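Local coordinates for Mll5499 protein (Mesorhizobium loti, PDB 3BDE) that is of unknown function but forms a homodimer of Dabb-family subunits with a ferredoxin-like fold, probably connected with stress responses, at residues V26-H31 / I68-G73. Numbering follows the deposited sequence.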
# COMPACT_ATOMS: atom_id res chain seq x y z
N VAL A 26 -0.33 7.14 -1.85
CA VAL A 26 -0.27 6.93 -3.30
C VAL A 26 -0.69 8.28 -3.89
O VAL A 26 -1.64 8.90 -3.40
CB VAL A 26 -1.17 5.72 -3.77
CG1 VAL A 26 -2.65 6.04 -3.71
CG2 VAL A 26 -0.80 5.27 -5.17
N PHE A 27 0.02 8.75 -4.92
CA PHE A 27 -0.25 10.09 -5.45
C PHE A 27 0.16 10.34 -6.88
O PHE A 27 0.91 9.57 -7.48
CB PHE A 27 0.45 11.13 -4.54
CG PHE A 27 1.97 11.04 -4.54
CD1 PHE A 27 2.63 10.20 -3.63
CD2 PHE A 27 2.74 11.82 -5.41
CE1 PHE A 27 4.04 10.13 -3.64
CE2 PHE A 27 4.14 11.75 -5.41
CZ PHE A 27 4.78 10.90 -4.53
N THR A 28 -0.35 11.46 -7.38
CA THR A 28 -0.06 11.99 -8.70
C THR A 28 0.30 13.45 -8.49
O THR A 28 -0.35 14.16 -7.69
CB THR A 28 -1.25 11.84 -9.65
OG1 THR A 28 -1.44 10.45 -9.91
CG2 THR A 28 -0.99 12.55 -10.96
N LEU A 29 1.33 13.89 -9.18
CA LEU A 29 1.78 15.29 -9.09
C LEU A 29 1.15 16.08 -10.24
O LEU A 29 0.72 15.51 -11.22
CB LEU A 29 3.30 15.34 -9.18
CG LEU A 29 4.08 14.58 -8.12
CD1 LEU A 29 5.59 14.54 -8.52
CD2 LEU A 29 3.85 15.26 -6.80
N LYS A 30 1.12 17.40 -10.10
CA LYS A 30 0.65 18.32 -11.16
C LYS A 30 1.66 18.43 -12.31
O LYS A 30 1.30 18.83 -13.43
CB LYS A 30 0.40 19.73 -10.59
CG LYS A 30 -0.69 19.75 -9.55
CD LYS A 30 -0.87 21.08 -8.93
CE LYS A 30 -1.98 21.04 -7.91
NZ LYS A 30 -2.03 22.35 -7.19
N HIS A 31 2.90 18.04 -12.03
CA HIS A 31 4.01 18.13 -12.98
C HIS A 31 3.91 17.09 -14.07
O HIS A 31 3.36 16.01 -13.85
CB HIS A 31 5.36 17.93 -12.28
CG HIS A 31 5.56 18.78 -11.07
ND1 HIS A 31 5.37 20.14 -11.08
CD2 HIS A 31 5.97 18.47 -9.82
CE1 HIS A 31 5.62 20.63 -9.89
NE2 HIS A 31 5.99 19.63 -9.10
N ILE A 68 -6.11 2.00 -11.17
CA ILE A 68 -6.13 3.21 -10.31
C ILE A 68 -5.21 4.27 -10.96
O ILE A 68 -4.14 3.93 -11.48
CB ILE A 68 -5.76 2.85 -8.82
CG1 ILE A 68 -6.47 3.77 -7.82
CG2 ILE A 68 -4.23 2.74 -8.58
CD1 ILE A 68 -6.09 3.55 -6.35
N ASP A 69 -5.63 5.55 -10.94
CA ASP A 69 -4.90 6.65 -11.60
C ASP A 69 -4.00 7.45 -10.62
O ASP A 69 -4.20 8.64 -10.37
CB ASP A 69 -5.90 7.57 -12.35
CG ASP A 69 -5.21 8.65 -13.19
OD1 ASP A 69 -4.10 8.43 -13.72
OD2 ASP A 69 -5.79 9.74 -13.31
N TYR A 70 -3.01 6.75 -10.06
CA TYR A 70 -1.97 7.32 -9.20
C TYR A 70 -0.66 6.84 -9.78
O TYR A 70 -0.59 5.68 -10.19
CB TYR A 70 -2.12 6.88 -7.75
CG TYR A 70 -3.41 7.41 -7.16
CD1 TYR A 70 -3.53 8.74 -6.78
CD2 TYR A 70 -4.50 6.58 -7.00
CE1 TYR A 70 -4.74 9.24 -6.26
CE2 TYR A 70 -5.71 7.06 -6.46
CZ TYR A 70 -5.82 8.39 -6.09
OH TYR A 70 -7.01 8.87 -5.59
N HIS A 71 0.34 7.71 -9.83
CA HIS A 71 1.63 7.39 -10.44
C HIS A 71 2.70 6.91 -9.48
O HIS A 71 3.57 6.15 -9.88
CB HIS A 71 2.20 8.60 -11.19
CG HIS A 71 1.32 9.12 -12.28
ND1 HIS A 71 1.48 10.38 -12.81
CD2 HIS A 71 0.27 8.56 -12.93
CE1 HIS A 71 0.58 10.56 -13.77
NE2 HIS A 71 -0.17 9.47 -13.85
N PHE A 72 2.65 7.36 -8.24
CA PHE A 72 3.72 7.10 -7.28
C PHE A 72 3.20 6.76 -5.92
O PHE A 72 2.05 7.01 -5.62
CB PHE A 72 4.58 8.37 -7.13
CG PHE A 72 5.21 8.83 -8.41
CD1 PHE A 72 6.27 8.11 -8.96
CD2 PHE A 72 4.80 10.01 -9.05
CE1 PHE A 72 6.86 8.50 -10.14
CE2 PHE A 72 5.39 10.41 -10.22
CZ PHE A 72 6.42 9.66 -10.77
N GLY A 73 4.09 6.24 -5.09
CA GLY A 73 3.79 6.02 -3.70
C GLY A 73 4.99 6.27 -2.80
O GLY A 73 6.15 6.16 -3.23
O HOH W 1 2.70 12.32 -11.07
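With CG wedged between its own backbone N and carbonyl carbon (chi1 64°), Phe27 leans its ring across Phe72, whose CB sits over one ring face, 3.9 Å from the Phe27 centroid, in a CH-pi contact. The two rings meet obliquely, planes at 40°. Strands 21-29 and 72-78, antiparallel neighbours mid-sheet, pair here through Phe27 N to Phe72 O (2.8 Å) and Phe72 N to Phe27 O (2.9 Å). His71 and Phe72 both stand opposite Phe27, a classic beta bulge, and His71 N adds a weak bond to Phe27 O. On the other side of the sheet Val26 CG1 lies over the Tyr70 ring, 4.0 Å from its centroid. Thr28 OG1, anti to the carbonyl carbon (chi1 -69°), is turned to weak bonds with Asp69 O and His71 N, leaving CG2 over the imidazole. One water links Leu29 N to His71 ND1. Val26 also packs on Tyr113 of the second subunit, Phe72 on its Leu116. Trp101 and Phe74 meet the Phe27 ring edge-to-face; an alanine in place of Phe27 would probably leave them and Phe72 CB without their packing partner. Two firm backbone bonds thus hold the Phe27-Phe72 pair, weak ones supplementing them where the loop enters strand 72-78, between apolar contacts on both faces.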